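Local coordinates for protein endo-beta-1,4-glucanase (Ampullaria crossean, PDB 5XBU) that probably hydrolyses internal beta-1,4-glucosidic bonds of cellulose, as an endoglucanase of glycoside hydrolase family 45, at residues S26-V31 / E138-L143. Sequence-based numbering, arbitrary orientation.
Sequences STTRYV and EVHFDL
His140 holds CG anti to its backbone N (chi1 -174°), which lays the imidazole across the neighbouring strand, while Ser26 and Thr28 each place their hydroxyl between backbone N and carbonyl carbon, facing the ring's two nitrogens. Ser26 OG shares a hydrogen bond with His140 ND1 at 2.7 Å. At the other end His140 NE2 donates, exactly in the ring plane, to Thr28 OG1 over 2.8 Å. Histidine suits this place because its two nitrogens span hydroxyls two residues apart. Thr28 OG1 in turn donates to Asp142 OD1 at 2.7 Å, from above the carboxylate plane; a threonine fits because its hydroxyl accepts and donates at once. Asp142 OD2 accepts from a water that also donates to Arg29 O. A phenylalanine in place of His140 would probably leave Thr28 OG1 without its donor and Ser26 OG with only Asn133 of its two partners described here. Beneath this polar face, parallel strand bonds join the backbones, among them Leu143 N to Thr28 O at 2.8 Å. Thr27, Phe141 and Leu143 occupy the reverse face, where the apolar Leu143 CD1 packs 4.2 Å from Thr27 CB. Trp120 of helix 118-121 meets the His140 ring, strand 57-60 flanks 140-144 antiparallel, and strand 160-165 flanks 22-30 in the double-psi beta-barrel characteristic of this family.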
loop_
_atom_site.group_PDB
_atom_site.type_symbol
_atom_site.label_atom_id
_atom_site.label_comp_id
_atom_site.label_asym_id
_atom_site.label_seq_id
_atom_site.Cartn_x
_atom_site.Cartn_y
_atom_site.Cartn_z
ATOM N N SER A 26 1.920 5.373 -5.941
ATOM C CA SER A 26 0.506 5.562 -6.209
ATOM C C SER A 26 -0.319 4.856 -5.144
ATOM O O SER A 26 0.162 3.961 -4.437
ATOM C CB SER A 26 0.160 5.068 -7.610
ATOM O OG SER A 26 0.759 3.814 -7.910
ATOM N N THR A 27 -1.577 5.292 -5.023
ATOM C CA THR A 27 -2.516 4.688 -4.106
ATOM C C THR A 27 -3.869 4.536 -4.784
ATOM O O THR A 27 -4.240 5.307 -5.661
ATOM C CB THR A 27 -2.670 5.481 -2.783
ATOM O OG1 THR A 27 -3.412 6.688 -2.995
ATOM C CG2 THR A 27 -1.364 5.803 -2.100
ATOM N N THR A 28 -4.620 3.534 -4.318
ATOM C CA THR A 28 -6.036 3.353 -4.616
ATOM C C THR A 28 -6.713 2.932 -3.316
ATOM O O THR A 28 -6.063 2.798 -2.271
ATOM C CB THR A 28 -6.279 2.341 -5.752
ATOM O OG1 THR A 28 -5.585 1.122 -5.487
ATOM C CG2 THR A 28 -5.864 2.866 -7.122
ATOM N N ARG A 29 -8.014 2.690 -3.367
ATOM C CA ARG A 29 -8.722 2.127 -2.232
ATOM C C ARG A 29 -9.432 0.864 -2.681
ATOM O O ARG A 29 -9.783 0.721 -3.859
ATOM C CB ARG A 29 -9.689 3.136 -1.600
ATOM C CG ARG A 29 -10.645 3.809 -2.583
ATOM C CD ARG A 29 -11.477 4.892 -1.897
ATOM N NE ARG A 29 -11.730 6.087 -2.681
ATOM C CZ ARG A 29 -12.640 6.984 -2.336
ATOM N NH1 ARG A 29 -12.839 8.077 -3.062
ATOM N NH2 ARG A 29 -13.376 6.755 -1.258
ATOM N N TYR A 30 -9.608 -0.059 -1.741
ATOM C CA TYR A 30 -10.262 -1.312 -2.039
ATOM C C TYR A 30 -11.111 -1.736 -0.876
ATOM O O TYR A 30 -10.917 -1.298 0.264
ATOM C CB TYR A 30 -9.287 -2.403 -2.407
ATOM C CG TYR A 30 -8.580 -3.121 -1.263
ATOM C CD1 TYR A 30 -7.575 -2.518 -0.526
ATOM C CD2 TYR A 30 -8.928 -4.443 -0.936
ATOM C CE1 TYR A 30 -6.905 -3.209 0.466
ATOM C CE2 TYR A 30 -8.265 -5.143 0.080
ATOM C CZ TYR A 30 -7.246 -4.513 0.755
ATOM O OH TYR A 30 -6.602 -5.240 1.732
ATOM N N VAL A 31 -12.002 -2.664 -1.227
ATOM C CA VAL A 31 -12.922 -3.359 -0.356
ATOM C C VAL A 31 -13.122 -4.765 -0.928
ATOM O O VAL A 31 -13.251 -4.934 -2.145
ATOM C CB VAL A 31 -14.207 -2.521 -0.447
ATOM C CG1 VAL A 31 -15.363 -3.308 -1.006
ATOM C CG2 VAL A 31 -14.435 -1.789 0.810
ATOM N N GLU A 138 7.294 3.184 -8.373
ATOM C CA GLU A 138 7.997 1.941 -8.017
ATOM C C GLU A 138 7.196 1.010 -7.124
ATOM O O GLU A 138 7.620 -0.134 -6.922
ATOM C CB GLU A 138 9.335 2.225 -7.353
ATOM C CG GLU A 138 9.223 2.835 -5.989
ATOM C CD GLU A 138 10.522 2.940 -5.235
ATOM O OE1 GLU A 138 11.608 2.731 -5.839
ATOM O OE2 GLU A 138 10.457 3.193 -4.009
ATOM N N VAL A 139 6.114 1.492 -6.526
ATOM C CA VAL A 139 5.297 0.707 -5.623
ATOM C C VAL A 139 3.912 1.330 -5.615
ATOM O O VAL A 139 3.743 2.526 -5.898
ATOM C CB VAL A 139 5.917 0.656 -4.203
ATOM C CG1 VAL A 139 5.891 1.985 -3.519
ATOM C CG2 VAL A 139 5.291 -0.432 -3.350
ATOM N N HIS A 140 2.922 0.500 -5.299
ATOM C CA HIS A 140 1.531 0.906 -5.184
ATOM C C HIS A 140 0.999 0.436 -3.842
ATOM O O HIS A 140 1.263 -0.694 -3.434
ATOM C CB HIS A 140 0.704 0.308 -6.300
ATOM C CG HIS A 140 -0.689 0.805 -6.319
ATOM N ND1 HIS A 140 -0.985 2.042 -6.841
ATOM C CD2 HIS A 140 -1.835 0.271 -5.831
ATOM C CE1 HIS A 140 -2.278 2.241 -6.671
ATOM N NE2 HIS A 140 -2.822 1.190 -6.072
ATOM N N PHE A 141 0.194 1.266 -3.188
ATOM C CA PHE A 141 -0.496 0.898 -1.949
ATOM C C PHE A 141 -2.001 0.948 -2.170
ATOM O O PHE A 141 -2.563 2.025 -2.374
ATOM C CB PHE A 141 -0.063 1.764 -0.771
ATOM C CG PHE A 141 1.381 1.576 -0.445
ATOM C CD1 PHE A 141 1.815 0.413 0.202
ATOM C CD2 PHE A 141 2.348 2.509 -0.836
ATOM C CE1 PHE A 141 3.151 0.191 0.449
ATOM C CE2 PHE A 141 3.685 2.285 -0.568
ATOM C CZ PHE A 141 4.097 1.137 0.063
ATOM N N ASP A 142 -2.654 -0.213 -2.102
ATOM C CA ASP A 142 -4.106 -0.282 -2.125
ATOM C C ASP A 142 -4.575 -0.166 -0.682
ATOM O O ASP A 142 -4.146 -0.936 0.178
ATOM C CB ASP A 142 -4.557 -1.587 -2.780
ATOM C CG ASP A 142 -5.891 -1.473 -3.496
ATOM O OD1 ASP A 142 -6.519 -0.405 -3.461
ATOM O OD2 ASP A 142 -6.281 -2.505 -4.085
ATOM N N LEU A 143 -5.430 0.799 -0.397
ATOM C CA LEU A 143 -5.756 1.146 0.975
ATOM C C LEU A 143 -7.144 0.609 1.333
ATOM O O LEU A 143 -8.128 0.915 0.663
ATOM C CB LEU A 143 -5.722 2.674 1.168
ATOM C CG LEU A 143 -4.409 3.336 0.675
ATOM C CD1 LEU A 143 -4.494 4.816 0.892
ATOM C CD2 LEU A 143 -3.186 2.752 1.372
HETATM O O HOH W 1 -8.395 -1.577 -5.743
#